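Long-range contacts in Dye type peroxidase A (Streptomyces lividans 1326, PDB 6GZW), which probably uses haem and hydrogen peroxide to oxidise dyes and other substrates, as a member of the dye-decolourising peroxidase family: residues A[85-90]-A[357-361]; A[50-54]-A[368-372]. All coordinates share one frame; numbering follows the deposited sequence.

Contact 1 (A[85-90]-A[357-361])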
loop_
_atom_site.group_PDB
_atom_site.type_symbol
_atom_site.label_atom_id
_atom_site.label_comp_id
_atom_site.label_asym_id
_atom_site.label_seq_id
_atom_site.Cartn_x
_atom_site.Cartn_y
_atom_site.Cartn_z
ATOM N N THR A 85 -17.898 2.049 -3.578
ATOM C CA THR A 85 -19.110 1.445 -3.030
ATOM C C THR A 85 -19.504 2.131 -1.735
ATOM O O THR A 85 -18.634 2.449 -0.914
ATOM C CB THR A 85 -18.808 -0.020 -2.650
ATOM O OG1 THR A 85 -18.072 -0.638 -3.703
ATOM C CG2 THR A 85 -20.067 -0.759 -2.353
ATOM N N PHE A 86 -20.806 2.329 -1.529
ATOM C CA PHE A 86 -21.323 3.112 -0.419
ATOM C C PHE A 86 -22.276 2.322 0.473
ATOM O O PHE A 86 -23.179 1.634 -0.054
ATOM C CB PHE A 86 -22.091 4.327 -0.967
ATOM C CG PHE A 86 -21.283 5.206 -1.910
ATOM C CD1 PHE A 86 -20.364 6.143 -1.407
ATOM C CD2 PHE A 86 -21.387 5.066 -3.296
ATOM C CE1 PHE A 86 -19.620 6.925 -2.246
ATOM C CE2 PHE A 86 -20.621 5.855 -4.157
ATOM C CZ PHE A 86 -19.730 6.789 -3.623
ATOM N N GLY A 87 -22.162 2.497 1.797
ATOM C CA GLY A 87 -23.103 1.890 2.748
ATOM C C GLY A 87 -23.499 2.807 3.891
ATOM O O GLY A 87 -22.862 3.840 4.123
ATOM N N PHE A 88 -24.563 2.410 4.593
ATOM C CA PHE A 88 -25.117 3.120 5.735
ATOM C C PHE A 88 -25.086 2.229 6.977
ATOM O O PHE A 88 -25.495 1.050 6.907
ATOM C CB PHE A 88 -26.581 3.533 5.462
ATOM C CG PHE A 88 -26.755 4.346 4.230
ATOM C CD1 PHE A 88 -26.823 3.740 2.982
ATOM C CD2 PHE A 88 -26.790 5.730 4.298
ATOM C CE1 PHE A 88 -26.943 4.485 1.823
ATOM C CE2 PHE A 88 -26.910 6.479 3.153
ATOM C CZ PHE A 88 -26.987 5.870 1.913
ATOM N N GLY A 89 -24.648 2.770 8.106
ATOM C CA GLY A 89 -24.569 2.028 9.359
ATOM C C GLY A 89 -25.856 2.218 10.153
ATOM O O GLY A 89 -26.658 3.113 9.842
ATOM N N HIS A 90 -26.002 1.392 11.185
ATOM C CA HIS A 90 -27.116 1.475 12.133
ATOM C C HIS A 90 -27.322 2.895 12.659
ATOM O O HIS A 90 -28.466 3.395 12.664
ATOM C CB HIS A 90 -26.878 0.485 13.277
ATOM C CG HIS A 90 -27.990 0.399 14.271
ATOM N ND1 HIS A 90 -28.115 1.278 15.324
ATOM C CD2 HIS A 90 -28.978 -0.516 14.421
ATOM C CE1 HIS A 90 -29.161 0.931 16.057
ATOM N NE2 HIS A 90 -29.698 -0.158 15.533
ATOM N N LEU A 357 -20.846 -2.993 10.243
ATOM C CA LEU A 357 -21.956 -3.627 9.553
ATOM C C LEU A 357 -22.708 -2.540 8.803
ATOM O O LEU A 357 -23.203 -1.603 9.442
ATOM C CB LEU A 357 -22.885 -4.333 10.550
ATOM C CG LEU A 357 -24.280 -4.741 10.100
ATOM C CD1 LEU A 357 -24.232 -5.672 8.913
ATOM C CD2 LEU A 357 -25.039 -5.368 11.263
ATOM N N PHE A 358 -22.726 -2.602 7.461
ATOM C CA PHE A 358 -23.350 -1.538 6.658
ATOM C C PHE A 358 -24.358 -2.069 5.640
ATOM O O PHE A 358 -24.184 -3.170 5.094
ATOM C CB PHE A 358 -22.279 -0.672 5.986
ATOM C CG PHE A 358 -21.210 -0.177 6.935
ATOM C CD1 PHE A 358 -21.442 0.888 7.798
ATOM C CD2 PHE A 358 -19.971 -0.803 6.980
ATOM C CE1 PHE A 358 -20.460 1.325 8.666
ATOM C CE2 PHE A 358 -18.979 -0.365 7.853
ATOM C CZ PHE A 358 -19.212 0.703 8.701
ATOM N N ALA A 359 -25.412 -1.274 5.419
ATOM C CA ALA A 359 -26.418 -1.545 4.403
ATOM C C ALA A 359 -26.003 -0.885 3.101
ATOM O O ALA A 359 -25.990 0.357 3.004
ATOM C CB ALA A 359 -27.770 -1.005 4.841
ATOM N N VAL A 360 -25.712 -1.685 2.093
ATOM C CA VAL A 360 -25.178 -1.208 0.831
ATOM C C VAL A 360 -26.306 -1.377 -0.194
ATOM O O VAL A 360 -26.576 -2.498 -0.647
ATOM C CB VAL A 360 -23.912 -2.008 0.473
ATOM C CG1 VAL A 360 -23.428 -1.749 -0.936
ATOM C CG2 VAL A 360 -22.790 -1.702 1.476
ATOM N N PRO A 361 -27.004 -0.279 -0.536
ATOM C CA PRO A 361 -28.160 -0.426 -1.438
ATOM C C PRO A 361 -27.803 -0.809 -2.860
ATOM O O PRO A 361 -26.630 -1.000 -3.213
ATOM C CB PRO A 361 -28.792 0.961 -1.388
ATOM C CG PRO A 361 -27.608 1.857 -1.197
ATOM C CD PRO A 361 -26.803 1.132 -0.175
HETATM O O HOH W 1 -24.118 -0.673 11.749
#
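Phe88 and Ala359 form an antiparallel hydrogen-bonded pair, with Ala359 N to Phe88 O at 2.8 Å and nearly straight (173° at the hydrogen), and Phe88 N to Ala359 O at 3.0 Å and more bent. The second bond reaches its acceptor from above the carbonyl plane. The short strand axes run at 123° to each other, far from straight antiparallel, and only past Gly89 does the pair open, a water there accepting from His90 N and donating to Leu357 O at 2.7 Å. Gly87 sits where a CB would run into both Phe358 CB and Val360 CG2, so the close approach of the backbones here depends on glycine.

With CG beside its own backbone N (chi1 -56°), the Phe88 ring leans back along its strand, and its edge meets Pro361: CE1 lies 3.9 Å from Pro361 CD, in the ring plane. Cutting Phe88 back to an alanine is likely to leave Pro361 CD without its aromatic neighbour and to open a gap next to the Phe92 ring, which meets Phe88 edge-to-face. Phe358, on the other face of the sheet, brings CD1 to 3.7 Å from Gly89 CA and stacks on Trp127. Val360 splits its methyls around Phe86 O; Val360 CG1 also touches Thr85 CG2 at 3.8 Å, the two side chains crossing at about a right angle, and Thr85 OG1 is held by Pro20 O.

Strand 126-132 bonds to the outer side of 85-89 and strand 219-228 to that of 357-360. The pair is therefore the central seam of an eight-stranded antiparallel sheet, joining the N- and C-terminal halves of the Dyp-type peroxidase fold, of the dimeric alpha+beta barrel class.

Contact 2 (A[50-54]-A[368-372])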
loop_
_atom_site.group_PDB
_atom_site.type_symbol
_atom_site.label_atom_id
_atom_site.label_comp_id
_atom_site.label_asym_id
_atom_site.label_seq_id
_atom_site.Cartn_x
_atom_site.Cartn_y
_atom_site.Cartn_z
ATOM N N LEU A 50 -24.536 12.096 -0.779
ATOM C CA LEU A 50 -24.578 10.922 -1.643
ATOM C C LEU A 50 -24.681 11.321 -3.124
ATOM O O LEU A 50 -24.127 10.643 -3.974
ATOM C CB LEU A 50 -25.700 9.949 -1.244
ATOM C CG LEU A 50 -25.367 8.848 -0.228
ATOM C CD1 LEU A 50 -24.427 7.801 -0.818
ATOM C CD2 LEU A 50 -24.803 9.434 1.060
ATOM N N ARG A 51 -25.373 12.420 -3.441
ATOM C CA ARG A 51 -25.324 12.967 -4.812
ATOM C C ARG A 51 -23.904 13.326 -5.257
ATOM O O ARG A 51 -23.460 12.932 -6.349
ATOM C CB ARG A 51 -26.245 14.203 -4.995
ATOM C CG ARG A 51 -27.652 13.852 -5.422
ATOM C CD ARG A 51 -28.508 15.054 -5.876
ATOM N NE ARG A 51 -28.724 16.106 -4.854
ATOM C CZ ARG A 51 -29.470 16.028 -3.733
ATOM N NH1 ARG A 51 -30.118 14.917 -3.382
ATOM N NH2 ARG A 51 -29.561 17.094 -2.928
ATOM N N ARG A 52 -23.191 14.086 -4.419
ATOM C CA ARG A 52 -21.811 14.470 -4.706
ATOM C C ARG A 52 -20.969 13.213 -4.884
ATOM O O ARG A 52 -20.250 13.065 -5.870
ATOM C CB ARG A 52 -21.182 15.314 -3.581
ATOM C CG ARG A 52 -21.574 16.762 -3.578
ATOM C CD ARG A 52 -20.673 17.624 -2.706
ATOM N NE ARG A 52 -20.602 17.294 -1.269
ATOM C CZ ARG A 52 -21.541 17.554 -0.353
ATOM N NH1 ARG A 52 -22.731 18.100 -0.684
ATOM N NH2 ARG A 52 -21.296 17.269 0.911
ATOM N N TRP A 53 -21.064 12.331 -3.903
ATOM C CA TRP A 53 -20.228 11.141 -3.894
ATOM C C TRP A 53 -20.493 10.281 -5.124
ATOM O O TRP A 53 -19.560 9.769 -5.724
ATOM C CB TRP A 53 -20.474 10.291 -2.640
ATOM C CG TRP A 53 -19.686 10.665 -1.448
ATOM C CD1 TRP A 53 -18.612 11.522 -1.377
ATOM C CD2 TRP A 53 -19.841 10.121 -0.144
ATOM N NE1 TRP A 53 -18.129 11.565 -0.091
ATOM C CE2 TRP A 53 -18.855 10.716 0.687
ATOM C CE3 TRP A 53 -20.738 9.219 0.425
ATOM C CZ2 TRP A 53 -18.736 10.408 2.033
ATOM C CZ3 TRP A 53 -20.618 8.925 1.763
ATOM C CH2 TRP A 53 -19.609 9.489 2.543
ATOM N N SER A 54 -21.768 10.132 -5.486
ATOM C CA SER A 54 -22.129 9.328 -6.662
ATOM C C SER A 54 -21.602 9.923 -7.958
ATOM O O SER A 54 -21.123 9.217 -8.806
ATOM C CB SER A 54 -23.646 9.129 -6.744
ATOM O OG SER A 54 -24.175 8.471 -5.597
ATOM N N GLU A 368 -29.469 8.780 -11.560
ATOM C CA GLU A 368 -29.729 8.632 -10.129
ATOM C C GLU A 368 -28.432 8.681 -9.345
ATOM O O GLU A 368 -27.342 8.556 -9.905
ATOM C CB GLU A 368 -30.336 7.271 -9.791
ATOM C CG GLU A 368 -31.628 6.891 -10.465
ATOM C CD GLU A 368 -32.175 5.591 -9.895
ATOM O OE1 GLU A 368 -31.363 4.702 -9.491
ATOM O OE2 GLU A 368 -33.421 5.477 -9.811
ATOM N N TYR A 369 -28.609 8.831 -8.036
ATOM C CA TYR A 369 -27.531 8.676 -7.063
ATOM C C TYR A 369 -27.781 7.467 -6.148
ATOM O O TYR A 369 -28.923 7.018 -5.948
ATOM C CB TYR A 369 -27.312 9.966 -6.247
ATOM C CG TYR A 369 -28.412 10.414 -5.304
ATOM C CD1 TYR A 369 -29.438 11.277 -5.738
ATOM C CD2 TYR A 369 -28.407 10.048 -3.967
ATOM C CE1 TYR A 369 -30.431 11.724 -4.856
ATOM C CE2 TYR A 369 -29.393 10.480 -3.079
ATOM C CZ TYR A 369 -30.409 11.326 -3.515
ATOM O OH TYR A 369 -31.382 11.741 -2.617
ATOM N N VAL A 370 -26.691 6.967 -5.562
ATOM C CA VAL A 370 -26.750 5.813 -4.671
ATOM C C VAL A 370 -27.508 6.190 -3.394
ATOM O O VAL A 370 -27.220 7.215 -2.768
ATOM C CB VAL A 370 -25.323 5.300 -4.334
ATOM C CG1 VAL A 370 -25.398 4.162 -3.319
ATOM C CG2 VAL A 370 -24.618 4.866 -5.613
ATOM N N GLY A 371 -28.486 5.366 -3.013
ATOM C CA GLY A 371 -29.275 5.610 -1.813
ATOM C C GLY A 371 -30.441 6.574 -2.011
ATOM O O GLY A 371 -31.041 7.024 -1.042
ATOM N N GLN A 372 -30.775 6.848 -3.262
ATOM C CA GLN A 372 -31.804 7.846 -3.568
ATOM C C GLN A 372 -33.178 7.463 -3.053
ATOM O O GLN A 372 -33.892 8.324 -2.530
ATOM C CB GLN A 372 -31.869 8.103 -5.052
ATOM C CG GLN A 372 -32.895 9.173 -5.414
ATOM C CD GLN A 372 -32.633 9.805 -6.748
ATOM O OE1 GLN A 372 -31.668 9.487 -7.451
ATOM N NE2 GLN A 372 -33.524 10.739 -7.116
#
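Val370 O is buried against Leu50 and has no hydrogen-bonding partner anywhere in the model: CB, CG and CD1 of Leu50 all crowd round it, CD1 at 3.5 Å. The N-H of the same residue, by contrast, is well satisfied. Val370 N donates to Ser54 OG at 2.9 Å with an angle of 164° at the hydrogen, and Ser54 OG donates a hydrogen bond to Leu50 O at 2.7 Å. Leu50 O also accepts the helical bond from Ser54 N, the two donors arriving from opposite faces of its carbonyl plane. Ser54 OG stands beside its backbone N (chi1 -60°), where it can face back up the helix to Leu50 and outward to the loop at once.

Tyr369 fills the space between loop and helix. Its CG lies between the backbone N and the carbonyl carbon (chi1 66°), which turns the ring against the helix. Leu50 CB comes to 3.8 Å from Tyr369 CD2, and the aliphatic part of Arg51 runs over one ring face; the exact spacing there is doubtful, since one carbon pair is modelled too close. Gln372 CB covers the opposite face, 3.7 Å above the ring centre. Gln372 OE1 meanwhile accepts from Tyr369 N at 3.2 Å, bracing the type II turn from Tyr369 to Gln372, whose third residue, Gly371, is the N-cap of helix 372-375.

One serine hydroxyl, acting as both acceptor and donor, thus links a loop N-H to a helix carbonyl, while apolar and aromatic packing supplies the rest of the hold and leaves one carbonyl to bear a probable desolvation cost.

From the N terminus the chain first passes helix 43-61, which carries 50-54, and then strand 83-89. Strand 126-132 pairs with one side of that strand, and strand 350-360 comes much later to the other, so contact 1 closes a loop of 266 intervening residues. A few residues later the tail reaches the helix, and contact 2 closes a wider loop that encloses the first. Contact 1 joins two strands of the sheet; contact 2 fixes the C-terminal tail to a helix lying on that sheet. Their centres are 13 Å apart and they share packing: Phe86 CE1 meets Trp53 CB at 3.5 Å, and Pro361 CG meets Val370 CG1 at 3.8 Å.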